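Local coordinates for protein HTH-type transcriptional regulator PrpR (Mycobacterium tuberculosis, PDB 6D2S) that regulates transcription of enzymes that catabolise short-chain fatty acids through the glyoxylate and methylcitrate cycles, and is required for assimilating cholesterol-derived propionate and for growth in macrophages, at residues M23-M28 with G132-P137; L136-F141 with S171-P176; W215-A220 with W242-T247. One frame throughout, in Å; residues are numbered along the deposited sequence.

Contact 1 of 3, residues M23-M28 with G132-P137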
loop_
_atom_site.group_PDB
_atom_site.type_symbol
_atom_site.label_atom_id
_atom_site.label_comp_id
_atom_site.label_asym_id
_atom_site.label_seq_id
_atom_site.Cartn_x
_atom_site.Cartn_y
_atom_site.Cartn_z
ATOM N N MET A 23 6.190 12.451 4.411
ATOM C CA MET A 23 7.437 13.034 4.906
ATOM C C MET A 23 7.698 12.667 6.360
ATOM O O MET A 23 8.852 12.451 6.752
ATOM C CB MET A 23 7.394 14.559 4.750
ATOM C CG MET A 23 7.350 15.025 3.317
ATOM S SD MET A 23 8.982 14.855 2.550
ATOM C CE MET A 23 9.883 16.197 3.335
ATOM N N ALA A 24 6.648 12.617 7.191
ATOM C CA ALA A 24 6.861 12.244 8.588
ATOM C C ALA A 24 7.405 10.822 8.697
ATOM O O ALA A 24 8.318 10.558 9.486
ATOM C CB ALA A 24 5.566 12.387 9.386
ATOM N N ALA A 25 6.860 9.899 7.904
ATOM C CA ALA A 25 7.349 8.522 7.908
ATOM C C ALA A 25 8.805 8.461 7.467
ATOM O O ALA A 25 9.640 7.805 8.105
ATOM C CB ALA A 25 6.481 7.655 6.989
ATOM N N GLU A 26 9.127 9.144 6.366
ATOM C CA GLU A 26 10.485 9.088 5.838
ATOM C C GLU A 26 11.473 9.720 6.811
ATOM O O GLU A 26 12.577 9.201 7.019
ATOM C CB GLU A 26 10.537 9.787 4.471
ATOM C CG GLU A 26 11.845 9.541 3.734
ATOM C CD GLU A 26 11.836 10.083 2.313
ATOM O OE1 GLU A 26 11.027 10.995 2.025
ATOM O OE2 GLU A 26 12.651 9.607 1.492
ATOM N N ARG A 27 11.092 10.841 7.423
ATOM C CA ARG A 27 11.991 11.474 8.384
ATOM C C ARG A 27 12.164 10.611 9.628
ATOM O O ARG A 27 13.276 10.498 10.163
ATOM C CB ARG A 27 11.477 12.872 8.737
ATOM C CG ARG A 27 11.531 13.827 7.540
ATOM C CD ARG A 27 11.145 15.267 7.876
ATOM N NE ARG A 27 9.704 15.437 8.060
ATOM C CZ ARG A 27 9.056 16.577 7.841
ATOM N NH1 ARG A 27 9.716 17.645 7.415
ATOM N NH2 ARG A 27 7.746 16.645 8.038
ATOM N N MET A 28 11.088 9.975 10.097
ATOM C CA MET A 28 11.228 9.121 11.271
ATOM C C MET A 28 12.093 7.904 10.964
ATOM O O MET A 28 12.932 7.510 11.784
ATOM C CB MET A 28 9.856 8.692 11.790
ATOM C CG MET A 28 9.912 8.101 13.182
ATOM S SD MET A 28 8.261 7.684 13.766
ATOM C CE MET A 28 7.392 9.207 13.415
ATOM N N GLY A 132 2.748 2.128 5.058
ATOM C CA GLY A 132 3.370 1.899 3.761
ATOM C C GLY A 132 4.526 2.845 3.490
ATOM O O GLY A 132 5.536 2.452 2.903
ATOM N N ALA A 133 4.387 4.110 3.892
ATOM C CA ALA A 133 5.427 5.094 3.628
ATOM C C ALA A 133 6.601 4.947 4.583
ATOM O O ALA A 133 7.687 5.449 4.288
ATOM C CB ALA A 133 4.863 6.514 3.710
ATOM N N PHE A 134 6.410 4.252 5.707
ATOM C CA PHE A 134 7.522 3.971 6.612
ATOM C C PHE A 134 8.321 2.749 6.148
ATOM O O PHE A 134 9.561 2.779 6.104
ATOM C CB PHE A 134 6.974 3.758 8.031
ATOM C CG PHE A 134 8.040 3.790 9.093
ATOM C CD1 PHE A 134 8.881 2.703 9.278
ATOM C CD2 PHE A 134 8.221 4.911 9.879
ATOM C CE1 PHE A 134 9.885 2.732 10.236
ATOM C CE2 PHE A 134 9.233 4.943 10.833
ATOM C CZ PHE A 134 10.055 3.848 11.007
ATOM N N LEU A 135 7.620 1.657 5.815
ATOM C CA LEU A 135 8.279 0.463 5.287
ATOM C C LEU A 135 8.973 0.734 3.963
ATOM O O LEU A 135 9.990 0.100 3.648
ATOM C CB LEU A 135 7.262 -0.661 5.091
ATOM C CG LEU A 135 7.009 -1.536 6.321
ATOM C CD1 LEU A 135 6.562 -0.682 7.504
ATOM C CD2 LEU A 135 5.986 -2.594 5.976
ATOM N N LEU A 136 8.415 1.634 3.157
ATOM C CA LEU A 136 8.923 1.927 1.822
ATOM C C LEU A 136 9.180 3.426 1.754
ATOM O O LEU A 136 8.409 4.184 1.148
ATOM C CB LEU A 136 7.933 1.467 0.751
ATOM C CG LEU A 136 7.523 0.000 0.917
ATOM C CD1 LEU A 136 6.292 -0.322 0.034
ATOM C CD2 LEU A 136 8.715 -0.914 0.585
ATOM N N PRO A 137 10.249 3.888 2.397
ATOM C CA PRO A 137 10.504 5.332 2.463
ATOM C C PRO A 137 10.677 5.910 1.066
ATOM O O PRO A 137 11.327 5.318 0.199
ATOM C CB PRO A 137 11.790 5.433 3.301
ATOM C CG PRO A 137 12.418 4.079 3.217
ATOM C CD PRO A 137 11.261 3.111 3.136
#
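Ala25 and Ala133 meet with their methyl groups, CB to CB at 3.8 Å, and this small pair lets helix 19-31 and the last turn of helix 116-135 come close. Ala25 CB reaches past its counterpart to the backbone, lying 3.6 Å from Phe134 N, and the CA atoms of Ala25 and Phe134 are only 4.7 Å apart. Phe134 CG stands anti to its backbone N (chi1 -166°), and the ring presents its CE2 corner to Met28. There CB, CG and SD of Met28 all approach the same ring atom, CE2, with CG in the ring plane at the edge. The sulfur is 5.4 Å from the ring centroid, a Met-aromatic contact lying 73° off the ring normal. Next to Ala25 on the helix, Glu26 CG rests 4.1 Å from Pro137 CB, the two side chains crossing at about a right angle. Pro137 holds the N-cap position of helix 138-147, and the extended Glu26 chain brings its carboxylate to the start of that helix, where OE2 probably accepts the Arg139 N-H. No hydrogen bond joins the two segments themselves. Further out, Leu43 and Leu46 of helix 39-51 pack on Phe134, Leu95 of helix 84-99 on Met28, and Phe130, earlier on helix 116-135, on both Ala25 and Met28, so the contact is buried where helices 19-31, 39-51, 84-99 and 116-135 meet, the last of them in the IrrE-like part of the chain.

Contact 2 of 3, residues L136-F141 with S171-P176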
loop_
_atom_site.group_PDB
_atom_site.type_symbol
_atom_site.label_atom_id
_atom_site.label_comp_id
_atom_site.label_asym_id
_atom_site.label_seq_id
_atom_site.Cartn_x
_atom_site.Cartn_y
_atom_site.Cartn_z
ATOM N N LEU A 136 8.415 1.634 3.157
ATOM C CA LEU A 136 8.923 1.927 1.822
ATOM C C LEU A 136 9.180 3.426 1.754
ATOM O O LEU A 136 8.409 4.184 1.148
ATOM C CB LEU A 136 7.933 1.467 0.751
ATOM C CG LEU A 136 7.523 0.000 0.917
ATOM C CD1 LEU A 136 6.292 -0.322 0.034
ATOM C CD2 LEU A 136 8.715 -0.914 0.585
ATOM N N PRO A 137 10.249 3.888 2.397
ATOM C CA PRO A 137 10.504 5.332 2.463
ATOM C C PRO A 137 10.677 5.910 1.066
ATOM O O PRO A 137 11.327 5.318 0.199
ATOM C CB PRO A 137 11.790 5.433 3.301
ATOM C CG PRO A 137 12.418 4.079 3.217
ATOM C CD PRO A 137 11.261 3.111 3.136
ATOM N N TYR A 138 10.114 7.104 0.866
ATOM C CA TYR A 138 9.821 7.575 -0.488
ATOM C C TYR A 138 11.049 7.573 -1.397
ATOM O O TYR A 138 11.034 6.959 -2.471
ATOM C CB TYR A 138 9.195 8.979 -0.435
ATOM C CG TYR A 138 8.536 9.365 -1.742
ATOM C CD1 TYR A 138 9.308 9.747 -2.843
ATOM C CD2 TYR A 138 7.152 9.332 -1.883
ATOM C CE1 TYR A 138 8.720 10.084 -4.050
ATOM C CE2 TYR A 138 6.549 9.672 -3.103
ATOM C CZ TYR A 138 7.345 10.049 -4.175
ATOM O OH TYR A 138 6.759 10.392 -5.374
ATOM N N ARG A 139 12.103 8.310 -1.026
ATOM C CA ARG A 139 13.208 8.484 -1.961
ATOM C C ARG A 139 13.915 7.163 -2.224
ATOM O O ARG A 139 14.295 6.864 -3.363
ATOM C CB ARG A 139 14.203 9.523 -1.433
ATOM C CG ARG A 139 13.686 10.955 -1.439
ATOM C CD ARG A 139 14.798 11.917 -1.052
ATOM N NE ARG A 139 14.347 13.304 -1.007
ATOM C CZ ARG A 139 15.119 14.329 -0.654
ATOM N NH1 ARG A 139 16.385 14.124 -0.314
ATOM N NH2 ARG A 139 14.624 15.560 -0.641
ATOM N N GLU A 140 14.118 6.370 -1.176
ATOM C CA GLU A 140 14.758 5.071 -1.348
ATOM C C GLU A 140 13.909 4.159 -2.225
ATOM O O GLU A 140 14.433 3.469 -3.108
ATOM C CB GLU A 140 15.006 4.429 0.023
ATOM C CG GLU A 140 15.616 3.039 -0.063
ATOM C CD GLU A 140 15.914 2.432 1.306
ATOM O OE1 GLU A 140 16.038 3.190 2.292
ATOM O OE2 GLU A 140 16.013 1.192 1.386
ATOM N N PHE A 141 12.596 4.127 -1.984
ATOM C CA PHE A 141 11.714 3.268 -2.762
ATOM C C PHE A 141 11.630 3.733 -4.211
ATOM O O PHE A 141 11.681 2.914 -5.144
ATOM C CB PHE A 141 10.324 3.245 -2.117
ATOM C CG PHE A 141 9.349 2.359 -2.826
ATOM C CD1 PHE A 141 9.457 0.978 -2.734
ATOM C CD2 PHE A 141 8.304 2.910 -3.578
ATOM C CE1 PHE A 141 8.548 0.145 -3.399
ATOM C CE2 PHE A 141 7.397 2.090 -4.236
ATOM C CZ PHE A 141 7.521 0.707 -4.152
ATOM N N SER A 171 1.533 3.277 -6.538
ATOM C CA SER A 171 0.417 4.150 -6.897
ATOM C C SER A 171 0.359 5.430 -6.061
ATOM O O SER A 171 -0.495 6.283 -6.334
ATOM C CB SER A 171 -0.911 3.395 -6.765
ATOM O OG SER A 171 -1.357 3.341 -5.412
ATOM N N THR A 172 1.225 5.589 -5.064
ATOM C CA THR A 172 1.269 6.808 -4.260
ATOM C C THR A 172 2.414 7.741 -4.634
ATOM O O THR A 172 2.598 8.754 -3.956
ATOM C CB THR A 172 1.393 6.483 -2.755
ATOM O OG1 THR A 172 2.676 5.882 -2.480
ATOM C CG2 THR A 172 0.266 5.547 -2.296
ATOM N N LEU A 173 3.216 7.423 -5.656
ATOM C CA LEU A 173 4.437 8.191 -5.923
ATOM C C LEU A 173 4.122 9.472 -6.698
ATOM O O LEU A 173 4.559 9.680 -7.830
ATOM C CB LEU A 173 5.467 7.334 -6.661
ATOM C CG LEU A 173 5.913 6.085 -5.896
ATOM C CD1 LEU A 173 7.055 5.385 -6.621
ATOM C CD2 LEU A 173 6.309 6.415 -4.442
ATOM N N GLN A 174 3.346 10.349 -6.049
ATOM C CA GLN A 174 2.997 11.650 -6.612
ATOM C C GLN A 174 3.589 12.817 -5.816
ATOM O O GLN A 174 3.025 13.915 -5.802
ATOM C CB GLN A 174 1.476 11.797 -6.721
ATOM C CG GLN A 174 0.874 11.090 -7.940
ATOM C CD GLN A 174 0.852 9.572 -7.786
ATOM O OE1 GLN A 174 1.502 8.853 -8.540
ATOM N NE2 GLN A 174 0.104 9.082 -6.802
ATOM N N ARG A 175 4.727 12.612 -5.173
ATOM C CA ARG A 175 5.364 13.721 -4.461
ATOM C C ARG A 175 5.809 14.771 -5.474
ATOM O O ARG A 175 6.489 14.433 -6.450
ATOM C CB ARG A 175 6.568 13.236 -3.642
ATOM C CG ARG A 175 7.328 14.369 -2.926
ATOM C CD ARG A 175 8.475 13.816 -2.055
ATOM N NE ARG A 175 7.997 13.035 -0.912
ATOM C CZ ARG A 175 8.808 12.422 -0.053
ATOM N NH1 ARG A 175 10.131 12.507 -0.225
ATOM N NH2 ARG A 175 8.311 11.730 0.965
ATOM N N PRO A 176 5.442 16.038 -5.290
ATOM C CA PRO A 176 5.807 17.054 -6.282
ATOM C C PRO A 176 7.313 17.077 -6.497
ATOM O O PRO A 176 8.097 17.010 -5.548
ATOM C CB PRO A 176 5.289 18.359 -5.665
ATOM C CG PRO A 176 4.139 17.913 -4.781
ATOM C CD PRO A 176 4.595 16.584 -4.211
HETATM O O HOH W 1 11.852 13.981 -2.515
#
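A cation-pi stack at the start of helix 138-147 ties that helix to the loop between helix 163-170 and strand 183-189. Tyr138 is the filling between two residues of the loop: Arg175 covers one face of its ring and Leu173 the opposite face. The Arg175 guanidinium lies nearly flat on the tyrosine, planes at 18°, but slides off-centre toward the CB end, with CZ 4.1 Å from the ring centroid. Arg175 CD stands more squarely over the ring, 11° off the normal; beyond it the chain bends at chi3, which places NE. On the opposite face, Leu173 CD2 makes a CH-pi contact 4.0 Å from the Tyr138 centroid, while its other methyl, CD1, reaches Phe141 CE2 at 4.1 Å. Leu173 is the centre of an inverse gamma turn, closed by Gln174 N bonding to Thr172 O. At the ring's far end, Arg175 N donates to Tyr138 OH at 3.0 Å (154° at the hydrogen), and the hydroxyl is also hydrogen-bonded to Gln178 O. Arg139 NE and Arg175 NH1, like charges 4.4 Å apart, both donate to one water that bridges them. Salt bridges from Arg175 to Asp22 and Glu26, plus a hydrogen bond from NE to Tyr17 OH, grip the buried guanidinium; the carboxylates probably offset the cost of burying its charge and the repulsion from Arg139.

Contact 3 of 3, residues W215-A220 with W242-T247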
loop_
_atom_site.group_PDB
_atom_site.type_symbol
_atom_site.label_atom_id
_atom_site.label_comp_id
_atom_site.label_asym_id
_atom_site.label_seq_id
_atom_site.Cartn_x
_atom_site.Cartn_y
_atom_site.Cartn_z
ATOM N N TRP A 215 -10.914 -7.174 -17.105
ATOM C CA TRP A 215 -10.098 -8.355 -17.344
ATOM C C TRP A 215 -8.611 -8.055 -17.204
ATOM O O TRP A 215 -7.814 -8.984 -17.043
ATOM C CB TRP A 215 -10.403 -8.933 -18.732
ATOM C CG TRP A 215 -10.454 -7.901 -19.821
ATOM C CD1 TRP A 215 -9.392 -7.331 -20.463
ATOM C CD2 TRP A 215 -11.631 -7.326 -20.408
ATOM N NE1 TRP A 215 -9.835 -6.434 -21.408
ATOM C CE2 TRP A 215 -11.204 -6.414 -21.392
ATOM C CE3 TRP A 215 -13.004 -7.495 -20.193
ATOM C CZ2 TRP A 215 -12.101 -5.669 -22.159
ATOM C CZ3 TRP A 215 -13.895 -6.756 -20.958
ATOM C CH2 TRP A 215 -13.440 -5.855 -21.927
ATOM N N VAL A 216 -8.218 -6.780 -17.247
ATOM C CA VAL A 216 -6.809 -6.449 -17.098
ATOM C C VAL A 216 -6.261 -6.936 -15.761
ATOM O O VAL A 216 -5.049 -7.142 -15.629
ATOM C CB VAL A 216 -6.594 -4.933 -17.271
ATOM C CG1 VAL A 216 -7.016 -4.500 -18.676
ATOM C CG2 VAL A 216 -7.373 -4.161 -16.215
ATOM N N VAL A 217 -7.125 -7.139 -14.760
ATOM C CA VAL A 217 -6.716 -7.669 -13.468
ATOM C C VAL A 217 -7.376 -9.009 -13.172
ATOM O O VAL A 217 -6.720 -9.929 -12.675
ATOM C CB VAL A 217 -7.001 -6.661 -12.333
ATOM C CG1 VAL A 217 -6.733 -7.294 -10.981
ATOM C CG2 VAL A 217 -6.151 -5.414 -12.521
ATOM N N HIS A 218 -8.666 -9.147 -13.484
ATOM C CA HIS A 218 -9.342 -10.412 -13.230
ATOM C C HIS A 218 -8.684 -11.564 -13.981
ATOM O O HIS A 218 -8.708 -12.705 -13.503
ATOM C CB HIS A 218 -10.821 -10.307 -13.600
ATOM C CG HIS A 218 -11.662 -11.402 -13.021
ATOM N ND1 HIS A 218 -11.877 -12.597 -13.671
ATOM C CD2 HIS A 218 -12.327 -11.487 -11.845
ATOM C CE1 HIS A 218 -12.646 -13.369 -12.924
ATOM N NE2 HIS A 218 -12.934 -12.719 -11.812
ATOM N N ASP A 219 -8.084 -11.293 -15.146
ATOM C CA ASP A 219 -7.384 -12.348 -15.878
ATOM C C ASP A 219 -6.334 -13.045 -15.020
ATOM O O ASP A 219 -5.958 -14.182 -15.316
ATOM C CB ASP A 219 -6.707 -11.777 -17.131
ATOM C CG ASP A 219 -7.671 -11.572 -18.300
ATOM O OD1 ASP A 219 -8.837 -12.013 -18.227
ATOM O OD2 ASP A 219 -7.245 -10.961 -19.300
ATOM N N ALA A 220 -5.835 -12.385 -13.969
ATOM C CA ALA A 220 -4.829 -13.015 -13.116
ATOM C C ALA A 220 -5.334 -14.315 -12.504
ATOM O O ALA A 220 -4.547 -15.248 -12.293
ATOM C CB ALA A 220 -4.391 -12.048 -12.011
ATOM N N TRP A 242 -0.911 -2.937 -18.569
ATOM C CA TRP A 242 -1.423 -3.476 -17.319
ATOM C C TRP A 242 -0.584 -4.662 -16.874
ATOM O O TRP A 242 -0.222 -5.519 -17.687
ATOM C CB TRP A 242 -2.888 -3.902 -17.469
ATOM C CG TRP A 242 -3.842 -2.742 -17.552
ATOM C CD1 TRP A 242 -4.321 -2.141 -18.681
ATOM C CD2 TRP A 242 -4.427 -2.042 -16.447
ATOM N NE1 TRP A 242 -5.166 -1.107 -18.344
ATOM C CE2 TRP A 242 -5.252 -1.032 -16.979
ATOM C CE3 TRP A 242 -4.336 -2.179 -15.058
ATOM C CZ2 TRP A 242 -5.980 -0.163 -16.173
ATOM C CZ3 TRP A 242 -5.054 -1.313 -14.261
ATOM C CH2 TRP A 242 -5.867 -0.319 -14.822
ATOM N N VAL A 243 -0.273 -4.707 -15.579
ATOM C CA VAL A 243 0.409 -5.846 -14.970
ATOM C C VAL A 243 -0.390 -6.244 -13.740
ATOM O O VAL A 243 -0.768 -5.380 -12.941
ATOM C CB VAL A 243 1.865 -5.508 -14.595
ATOM C CG1 VAL A 243 2.567 -6.730 -14.038
ATOM C CG2 VAL A 243 2.606 -4.960 -15.808
ATOM N N ALA A 244 -0.682 -7.540 -13.602
ATOM C CA ALA A 244 -1.559 -8.013 -12.540
ATOM C C ALA A 244 -1.084 -9.365 -12.025
ATOM O O ALA A 244 -0.438 -10.137 -12.737
ATOM C CB ALA A 244 -3.019 -8.141 -13.016
ATOM N N LYS A 245 -1.419 -9.645 -10.769
ATOM C CA LYS A 245 -1.154 -10.961 -10.213
ATOM C C LYS A 245 -2.127 -11.208 -9.072
ATOM O O LYS A 245 -2.577 -10.262 -8.415
ATOM C CB LYS A 245 0.291 -11.069 -9.711
ATOM C CG LYS A 245 0.743 -12.481 -9.412
ATOM C CD LYS A 245 2.237 -12.540 -9.145
ATOM C CE LYS A 245 2.532 -12.289 -7.683
ATOM N NZ LYS A 245 3.957 -12.593 -7.352
ATOM N N THR A 246 -2.443 -12.482 -8.839
ATOM C CA THR A 246 -3.160 -12.831 -7.623
ATOM C C THR A 246 -2.228 -12.675 -6.429
ATOM O O THR A 246 -1.001 -12.746 -6.554
ATOM C CB THR A 246 -3.698 -14.268 -7.666
ATOM O OG1 THR A 246 -2.620 -15.189 -7.856
ATOM C CG2 THR A 246 -4.717 -14.437 -8.779
ATOM N N THR A 247 -2.823 -12.445 -5.269
ATOM C CA THR A 247 -2.092 -12.366 -4.015
ATOM C C THR A 247 -2.267 -13.686 -3.278
ATOM O O THR A 247 -3.388 -14.193 -3.165
ATOM C CB THR A 247 -2.603 -11.211 -3.158
ATOM O OG1 THR A 247 -3.905 -11.538 -2.651
ATOM C CG2 THR A 247 -2.704 -9.951 -3.994
#
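Val216 sets its whole side chain on the indole of Trp242, and each of its three carbons covers a different part of the ring system. CB sits over the five-membered ring, 3.7 Å from its centroid and 19° off the normal, with Trp242 CG the nearest ring atom at 3.5 Å. From there the branches diverge. CG1, anti to the carbonyl carbon (chi1 -62°), lies toward the CD1-NE1 edge of that ring and meets Trp242 CD1 at 3.6 Å, with NE1 slightly farther. CG2 takes the crowded position between backbone N and carbonyl carbon and lies over the middle of the indole, touching Trp242 CD2 at 3.6 Å and reaching on toward CE3. The valine therefore covers one face of the indole across the junction of its two rings, and does so through carbon alone.

Farther along strand 239-247, the residue pointing to the same side is Ala244, whose small CB lets the helical backbone come close: it meets Val216 O at 3.5 Å and Val217 CA at 3.8 Å. Ala220, in the 3-10 turn that follows, places its methyl 3.7 Å from Thr246 N, while Thr246 CG2 packs 3.6 Å from Ala220 O. Thr246 OG1 is instead hydrogen-bonded to Glu225 N.

Other strands widen the apolar surface. Ala232 of strand 228-233 touches both Val216 and Trp242, Val186 of strand 183-189 touches Trp242, and Ala262 of strand 261-268 touches Ala220. A short helix thus packs on one face of a five-stranded antiparallel sheet, with aromatic, alanine and valine side chains filling the interface, an alpha/beta layering consistent with the GAF-clan assignment of this C-terminal acyl-CoA regulator region.

Contacts 1 and 2 are neighbours, their centres about 9 Å apart, and share Leu136 and Pro137, where helix 116-135 passes into helix 138-147. They also touch directly, since Glu26 of contact 1 reaches Arg139 and Arg175 of contact 2, so helix 19-31, the helix junction and the loop after helix 163-170 are joined into one largely buried, connected region. Contact 3 comes later in the chain, on the five-stranded sheet, with its centre about 28 Å from that of contact 1 and 23 Å from that of contact 2. Contact 2 joins a helix of the IrrE-like part to the loop that leads into the C-terminal acyl-CoA regulator part, whose sheet carries contact 3.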